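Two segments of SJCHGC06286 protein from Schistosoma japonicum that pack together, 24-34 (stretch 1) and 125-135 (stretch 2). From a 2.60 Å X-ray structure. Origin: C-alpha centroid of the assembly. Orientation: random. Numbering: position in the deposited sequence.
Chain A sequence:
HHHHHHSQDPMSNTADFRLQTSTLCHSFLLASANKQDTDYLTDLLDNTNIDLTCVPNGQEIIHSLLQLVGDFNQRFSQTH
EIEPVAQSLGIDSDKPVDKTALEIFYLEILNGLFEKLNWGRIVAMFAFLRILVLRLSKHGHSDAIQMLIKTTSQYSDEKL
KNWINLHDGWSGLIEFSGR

Stretch 1 24-34: LCHSFLLASAN
Stretch 2 (125-135) MFAFLRILVLR

The contact is a largely apolar crossing of two helices, built around a phenylalanine pair and a leucine, with one arginine bringing its guanidinium to the carbonyl O of S32. The helix of 24-31 enters from earlier in the chain, whereas 125-135 is helical throughout and continues at both ends. Their N-to-C directions differ by 64° (signed crossing angle -64°), and the axes approach to 10.6 Å. Register advances in the same sense on both sides: CA of C25 lies 7.5 Å from CA of F126, CA of L29 6.3 Å from CA of R130, and CA of A33 7.7 Å from CA of L134. Together the stretches bury 499 Å².

At the N-terminal end, F28 (chi1 t, 158°; chi2 73°) and F126 (chi1 m, -70°; chi2 -92°) form an offset edge-to-face pair, the edge of F126 directed toward the face of F28, with centroids 5.7 Å apart and planes at 86°. The F28 ring also reaches the other backbone: its CE2 lies 3.3 Å from F126 O, which sits at the ring edge, and 3.7 Å from F126 CB. That carbonyl is already engaged within its own helix, accepting from R130 N at 3.0 Å. The SG of C25 (chi1 m) touches two side chains, 3.8 Å from F126 CE1 and 4.0 Å from L129 CD2; the sulfur approaches the F126 ring obliquely.

L29 (m, t) points toward the second helix at the closest CA pairing. Its CD2 packs 3.6 Å from R130 CA, while its CD1 lies 4.2 Å from CG2 of V133 (chi1 t). L129 adopts t, p.

R130 leaves its helix sideways, but its end comes nearer to stretch 1. With chi1 and chi2 both t, chi3 at 91° and chi4 at 105°, the chain passes F28, where CD is 4.0 Å from CZ, and brings NH1 to 2.5 Å from S32 O, which lies near the guanidinium plane. The same CD is 3.2 Å from S32 OG. S32 (phi/psi -128/13, chi1 p) turns its hydroxyl back to the helix, donating from OG to F28 O at 2.9 Å; its own N makes only a weak bond to L29 O, at 3.4 Å.

Beyond S32 the backbone extends, with phi/psi of -105/160 at A33 and -71/176 at N34. A33 CB meets L134 CD2 (m, t) at 4.2 Å, closing the contact. N34 (chi1 p) then caps the helix that follows.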

# COMPACT_ATOMS: atom_id res chain seq x y z
N LEU A 24 -4.51 -9.56 -0.44
CA LEU A 24 -5.24 -8.31 -0.70
C LEU A 24 -4.39 -7.32 -1.46
O LEU A 24 -4.88 -6.62 -2.35
CB LEU A 24 -5.69 -7.67 0.59
CG LEU A 24 -7.16 -7.81 0.94
CD1 LEU A 24 -7.39 -7.10 2.28
CD2 LEU A 24 -8.02 -7.22 -0.18
N CYS A 25 -3.10 -7.27 -1.12
CA CYS A 25 -2.20 -6.37 -1.82
C CYS A 25 -2.11 -6.71 -3.28
O CYS A 25 -2.31 -5.83 -4.11
CB CYS A 25 -0.80 -6.39 -1.22
SG CYS A 25 -0.80 -5.66 0.38
N HIS A 26 -1.78 -7.98 -3.59
CA HIS A 26 -1.81 -8.46 -4.98
C HIS A 26 -3.11 -8.08 -5.73
O HIS A 26 -3.07 -7.37 -6.74
CB HIS A 26 -1.53 -9.96 -5.06
CG HIS A 26 -0.15 -10.34 -4.62
ND1 HIS A 26 0.98 -9.93 -5.29
CD2 HIS A 26 0.29 -11.08 -3.57
CE1 HIS A 26 2.06 -10.40 -4.68
NE2 HIS A 26 1.66 -11.10 -3.64
N SER A 27 -4.26 -8.50 -5.24
CA SER A 27 -5.51 -8.20 -5.92
C SER A 27 -5.66 -6.72 -6.12
O SER A 27 -5.99 -6.27 -7.21
CB SER A 27 -6.72 -8.69 -5.14
OG SER A 27 -6.52 -10.03 -4.73
N PHE A 28 -5.47 -5.96 -5.04
CA PHE A 28 -5.69 -4.52 -5.10
C PHE A 28 -4.79 -3.89 -6.15
O PHE A 28 -5.24 -3.10 -6.95
CB PHE A 28 -5.49 -3.86 -3.73
CG PHE A 28 -5.18 -2.39 -3.81
CD1 PHE A 28 -6.18 -1.48 -4.15
CD2 PHE A 28 -3.89 -1.92 -3.59
CE1 PHE A 28 -5.89 -0.13 -4.24
CE2 PHE A 28 -3.61 -0.58 -3.69
CZ PHE A 28 -4.62 0.32 -4.01
N LEU A 29 -3.51 -4.26 -6.17
CA LEU A 29 -2.65 -3.82 -7.25
C LEU A 29 -3.11 -4.28 -8.67
O LEU A 29 -3.02 -3.53 -9.64
CB LEU A 29 -1.20 -4.23 -6.99
CG LEU A 29 -0.55 -3.72 -5.70
CD1 LEU A 29 0.77 -4.48 -5.42
CD2 LEU A 29 -0.35 -2.17 -5.71
N LEU A 30 -3.61 -5.51 -8.79
CA LEU A 30 -4.07 -5.94 -10.11
C LEU A 30 -5.32 -5.18 -10.57
O LEU A 30 -5.57 -5.04 -11.77
CB LEU A 30 -4.34 -7.44 -10.16
CG LEU A 30 -3.12 -8.34 -10.00
CD1 LEU A 30 -3.47 -9.77 -10.40
CD2 LEU A 30 -1.93 -7.84 -10.80
N ALA A 31 -6.10 -4.68 -9.62
CA ALA A 31 -7.36 -4.02 -9.96
C ALA A 31 -7.26 -2.51 -10.05
O ALA A 31 -8.24 -1.84 -10.32
CB ALA A 31 -8.47 -4.41 -8.98
N SER A 32 -6.07 -1.96 -9.86
CA SER A 32 -5.94 -0.51 -9.85
C SER A 32 -4.86 -0.02 -10.82
O SER A 32 -4.47 1.13 -10.77
CB SER A 32 -5.68 -0.02 -8.43
OG SER A 32 -4.43 -0.50 -7.94
N ALA A 33 -4.37 -0.89 -11.71
CA ALA A 33 -3.30 -0.54 -12.64
C ALA A 33 -3.88 -0.35 -14.02
O ALA A 33 -4.96 -0.84 -14.30
CB ALA A 33 -2.23 -1.64 -12.68
N ASN A 34 -3.18 0.35 -14.90
CA ASN A 34 -3.63 0.38 -16.29
C ASN A 34 -3.41 -0.96 -16.98
O ASN A 34 -2.83 -1.89 -16.40
CB ASN A 34 -2.98 1.52 -17.09
CG ASN A 34 -1.50 1.29 -17.34
OD1 ASN A 34 -1.04 0.15 -17.41
ND2 ASN A 34 -0.75 2.38 -17.48
N MET A 125 -1.44 3.54 3.24
CA MET A 125 -0.40 2.53 2.99
C MET A 125 -0.60 1.80 1.64
O MET A 125 0.36 1.56 0.91
CB MET A 125 -0.35 1.53 4.14
CG MET A 125 0.60 0.36 3.93
SD MET A 125 0.50 -0.92 5.20
CE MET A 125 -1.25 -1.24 5.24
N PHE A 126 -1.85 1.45 1.32
CA PHE A 126 -2.13 0.86 0.02
C PHE A 126 -1.93 1.85 -1.13
O PHE A 126 -1.43 1.47 -2.19
CB PHE A 126 -3.54 0.28 -0.06
CG PHE A 126 -3.74 -0.96 0.78
CD1 PHE A 126 -3.55 -2.23 0.24
CD2 PHE A 126 -4.13 -0.86 2.12
CE1 PHE A 126 -3.73 -3.40 1.01
CE2 PHE A 126 -4.32 -2.02 2.90
CZ PHE A 126 -4.12 -3.30 2.34
N ALA A 127 -2.34 3.10 -0.94
CA ALA A 127 -2.27 4.05 -2.05
C ALA A 127 -0.81 4.34 -2.38
O ALA A 127 -0.42 4.45 -3.57
CB ALA A 127 -3.03 5.31 -1.75
N PHE A 128 0.00 4.40 -1.33
CA PHE A 128 1.42 4.66 -1.48
C PHE A 128 2.18 3.48 -2.05
O PHE A 128 3.03 3.65 -2.93
CB PHE A 128 2.04 5.01 -0.13
CG PHE A 128 3.47 5.48 -0.21
CD1 PHE A 128 3.80 6.61 -0.95
CD2 PHE A 128 4.46 4.84 0.50
CE1 PHE A 128 5.12 7.06 -0.99
CE2 PHE A 128 5.78 5.30 0.47
CZ PHE A 128 6.10 6.40 -0.28
N LEU A 129 1.92 2.29 -1.51
CA LEU A 129 2.51 1.05 -2.04
C LEU A 129 2.22 0.92 -3.55
O LEU A 129 3.10 0.59 -4.33
CB LEU A 129 1.98 -0.15 -1.27
CG LEU A 129 2.30 -1.57 -1.75
CD1 LEU A 129 3.78 -1.97 -1.51
CD2 LEU A 129 1.33 -2.53 -1.04
N ARG A 130 0.99 1.23 -3.95
CA ARG A 130 0.61 1.27 -5.37
C ARG A 130 1.51 2.19 -6.19
O ARG A 130 1.97 1.84 -7.28
CB ARG A 130 -0.82 1.78 -5.52
CG ARG A 130 -1.37 1.60 -6.89
CD ARG A 130 -2.79 2.13 -7.01
NE ARG A 130 -2.70 3.51 -7.43
CZ ARG A 130 -2.98 3.94 -8.65
NH1 ARG A 130 -3.41 3.10 -9.58
NH2 ARG A 130 -2.83 5.23 -8.94
N ILE A 131 1.75 3.37 -5.64
CA ILE A 131 2.50 4.42 -6.31
C ILE A 131 3.94 3.97 -6.50
O ILE A 131 4.50 4.11 -7.58
CB ILE A 131 2.38 5.74 -5.51
CG1 ILE A 131 1.11 6.48 -5.93
CG2 ILE A 131 3.62 6.62 -5.69
CD1 ILE A 131 0.54 7.38 -4.85
N LEU A 132 4.51 3.39 -5.46
CA LEU A 132 5.85 2.83 -5.54
C LEU A 132 5.94 1.72 -6.57
O LEU A 132 6.86 1.71 -7.39
CB LEU A 132 6.28 2.28 -4.18
CG LEU A 132 6.43 3.32 -3.06
CD1 LEU A 132 7.08 2.75 -1.82
CD2 LEU A 132 7.27 4.48 -3.56
N VAL A 133 4.99 0.78 -6.50
CA VAL A 133 4.97 -0.39 -7.36
C VAL A 133 4.85 0.02 -8.84
O VAL A 133 5.62 -0.43 -9.69
CB VAL A 133 3.84 -1.39 -6.95
CG1 VAL A 133 3.43 -2.34 -8.16
CG2 VAL A 133 4.25 -2.18 -5.69
N LEU A 134 3.91 0.91 -9.13
CA LEU A 134 3.77 1.43 -10.48
C LEU A 134 5.00 2.19 -11.00
O LEU A 134 5.25 2.19 -12.20
CB LEU A 134 2.54 2.33 -10.54
CG LEU A 134 1.26 1.53 -10.36
CD1 LEU A 134 0.03 2.47 -10.35
CD2 LEU A 134 1.16 0.46 -11.44
N ARG A 135 5.76 2.82 -10.11
CA ARG A 135 6.96 3.51 -10.57
C ARG A 135 8.11 2.54 -10.73
O ARG A 135 8.93 2.68 -11.63
CB ARG A 135 7.36 4.65 -9.63
CG ARG A 135 6.38 5.80 -9.63
CD ARG A 135 7.04 7.11 -9.24
NE ARG A 135 7.90 7.65 -10.31
CZ ARG A 135 8.00 8.94 -10.60
NH1 ARG A 135 7.29 9.84 -9.93
NH2 ARG A 135 8.80 9.34 -11.58